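Local coordinates for protein 3-methylaspartate ammonia-lyase (Citrobacter amalonaticus, PDB 1KKR) that catalyses the reversible, magnesium-dependent anti elimination of ammonia from L-threo-3-methylaspartate to give mesaconate, a step of glutamate degradation, at residues A71-G76 / G359-T364. Sequence-based numbering, arbitrary orientation.
With 2AS ((2S,3S)-3-methyl-aspartic acid), chain E.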
loop_
_atom_site.group_PDB
_atom_site.type_symbol
_atom_site.label_atom_id
_atom_site.label_comp_id
_atom_site.label_asym_id
_atom_site.label_seq_id
_atom_site.Cartn_x
_atom_site.Cartn_y
_atom_site.Cartn_z
ATOM N N ALA A 71 -0.774 -15.818 -1.515
ATOM C CA ALA A 71 0.330 -16.589 -2.136
ATOM C C ALA A 71 1.320 -15.715 -2.916
ATOM O O ALA A 71 1.035 -14.587 -3.283
ATOM C CB ALA A 71 -0.198 -17.715 -3.020
ATOM N N VAL A 72 2.535 -16.208 -3.054
ATOM C CA VAL A 72 3.548 -15.532 -3.851
ATOM C C VAL A 72 3.088 -15.247 -5.285
ATOM O O VAL A 72 2.174 -15.893 -5.850
ATOM C CB VAL A 72 4.829 -16.368 -3.919
ATOM C CG1 VAL A 72 5.417 -16.520 -2.559
ATOM C CG2 VAL A 72 4.536 -17.760 -4.425
ATOM N N GLN A 73 3.759 -14.257 -5.854
ATOM C CA GLN A 73 3.532 -13.830 -7.203
ATOM C C GLN A 73 3.522 -15.018 -8.144
ATOM O O GLN A 73 2.577 -15.209 -8.929
ATOM C CB GLN A 73 4.566 -12.747 -7.558
ATOM C CG GLN A 73 4.667 -12.352 -8.990
ATOM C CD GLN A 73 5.755 -11.338 -9.209
ATOM O OE1 GLN A 73 6.574 -11.111 -8.304
ATOM N NE2 GLN A 73 5.797 -10.740 -10.410
ATOM N N TYR A 74 4.515 -15.872 -8.041
ATOM C CA TYR A 74 4.528 -17.038 -8.910
ATOM C C TYR A 74 3.757 -18.234 -8.253
ATOM O O TYR A 74 4.303 -19.263 -7.970
ATOM C CB TYR A 74 5.972 -17.333 -9.240
ATOM C CG TYR A 74 6.640 -16.174 -9.957
ATOM C CD1 TYR A 74 6.120 -15.673 -11.149
ATOM C CD2 TYR A 74 7.782 -15.592 -9.449
ATOM C CE1 TYR A 74 6.706 -14.613 -11.807
ATOM C CE2 TYR A 74 8.368 -14.525 -10.090
ATOM C CZ TYR A 74 7.827 -14.047 -11.276
ATOM O OH TYR A 74 8.419 -13.008 -11.941
ATOM N N SER A 75 2.467 -18.068 -8.022
ATOM C CA SER A 75 1.667 -19.049 -7.283
ATOM C C SER A 75 1.584 -20.249 -8.238
ATOM O O SER A 75 1.208 -20.074 -9.379
ATOM C CB SER A 75 0.311 -18.401 -6.911
ATOM O OG SER A 75 -0.817 -19.264 -6.859
ATOM N N GLY A 76 2.016 -21.430 -7.778
ATOM C CA GLY A 76 2.220 -22.615 -8.612
ATOM C C GLY A 76 3.664 -22.936 -9.061
ATOM O O GLY A 76 3.759 -23.165 -10.250
ATOM N N GLY A 359 9.230 -12.390 1.735
ATOM C CA GLY A 359 7.828 -12.413 1.363
ATOM C C GLY A 359 7.622 -12.074 -0.093
ATOM O O GLY A 359 8.454 -12.393 -0.952
ATOM N N THR A 360 6.479 -11.452 -0.382
ATOM C CA THR A 360 6.110 -11.144 -1.778
ATOM C C THR A 360 5.390 -9.828 -1.951
ATOM O O THR A 360 4.680 -9.366 -1.060
ATOM C CB THR A 360 5.246 -12.282 -2.391
ATOM O OG1 THR A 360 4.942 -11.991 -3.761
ATOM C CG2 THR A 360 3.883 -12.420 -1.687
ATOM N N CYS A 361 5.588 -9.223 -3.115
ATOM C CA CYS A 361 4.828 -8.053 -3.470
ATOM C C CYS A 361 3.372 -8.428 -3.546
ATOM O O CYS A 361 2.532 -7.574 -3.476
ATOM C CB CYS A 361 5.239 -7.509 -4.852
ATOM S SG CYS A 361 5.127 -8.713 -6.223
ATOM N N ASN A 362 3.074 -9.714 -3.665
ATOM C CA ASN A 362 1.712 -10.163 -3.919
ATOM C C ASN A 362 0.916 -10.539 -2.690
ATOM O O ASN A 362 -0.087 -11.262 -2.826
ATOM C CB ASN A 362 1.714 -11.379 -4.862
ATOM C CG ASN A 362 0.324 -11.694 -5.440
ATOM O OD1 ASN A 362 -0.447 -10.774 -5.815
ATOM N ND2 ASN A 362 0.002 -13.009 -5.534
ATOM N N GLU A 363 1.331 -10.074 -1.506
ATOM C CA GLU A 363 0.557 -10.331 -0.282
ATOM C C GLU A 363 -0.226 -9.061 0.119
ATOM O O GLU A 363 -0.604 -8.281 -0.786
ATOM C CB GLU A 363 1.346 -10.995 0.830
ATOM C CG GLU A 363 2.562 -10.272 1.361
ATOM C CD GLU A 363 3.360 -11.173 2.319
ATOM O OE1 GLU A 363 4.468 -11.607 1.946
ATOM O OE2 GLU A 363 2.779 -11.503 3.379
ATOM N N THR A 364 -0.571 -8.856 1.394
ATOM C CA THR A 364 -1.458 -7.736 1.725
ATOM C C THR A 364 -0.951 -6.849 2.814
ATOM O O THR A 364 0.108 -7.116 3.394
ATOM C CB THR A 364 -2.858 -8.263 2.185
ATOM O OG1 THR A 364 -2.779 -8.898 3.482
ATOM C CG2 THR A 364 -3.341 -9.358 1.271
HETATM C C 2AS E . 8.282 -11.074 -4.851
HETATM O O 2AS E . 7.763 -9.973 -4.643
HETATM C CA 2AS E . 9.740 -11.210 -5.337
HETATM N N 2AS E . 10.239 -10.020 -6.054
HETATM C CB 2AS E . 10.650 -11.679 -4.159
HETATM C CG 2AS E . 12.045 -12.028 -4.634
HETATM O OD1 2AS E . 12.819 -12.718 -3.973
HETATM C C4 2AS E . 10.820 -10.727 -2.977
HETATM O OD2 2AS E . 12.375 -11.635 -5.738
HETATM O OXT 2AS E . 7.605 -12.086 -4.650
#
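The site for the substrate alpha-carboxylate (C, O, OXT), at the seam between the enolase-like N-terminal domain and the TIM barrel, is where T360 of 359-364 meets Q73 of 71-76. T360 OG1 donates a hydrogen bond to 2AS OXT at 2.8 Å and accepts a weak bond from the backbone N of Q73, 3.3 Å away from OG1. OG1 stands anti to its own backbone N (chi1 -178°), which aims the hydroxyl at both partners; it also appears to accept from N362 N, as in an ST turn, although the position of that nitrogen is less certain. The other oxygen of this carboxylate, O, is held by the backbone: C361 N reaches 2AS O at 2.8 Å and 165°, a nearly straight bond. The T360 methyl, CG2, packs against V72 CA at 3.8 Å. Q73, extended beyond CG, runs along the contact until its OE1 lies 3.5 Å from C361 SG and 3.9 Å from the ligand carbon C, while its NE2 is hydrogen-bonded to D18 OD2. Away from the ligand, N362 ND2 donates to A71 O at 2.9 Å; the bond is bent, and the donor lies 36° above the carbonyl plane rather than on a lone pair. S13 OG hydrogen-bonds N362 OD1, so both ends of this barrel-side amide are tied to the N-terminal domain. E363 OE1 accepts from T360 N, a bond that spans the type I turn T360-E363, and forms a salt bridge with K386. All six touching residues are buried. Residues 71-76 follow strand 64-69; the loop 359-364 leads from barrel strand 354-357 into helix 365-378, N-capped by T364; strand 3-18 packs against both segments through F15.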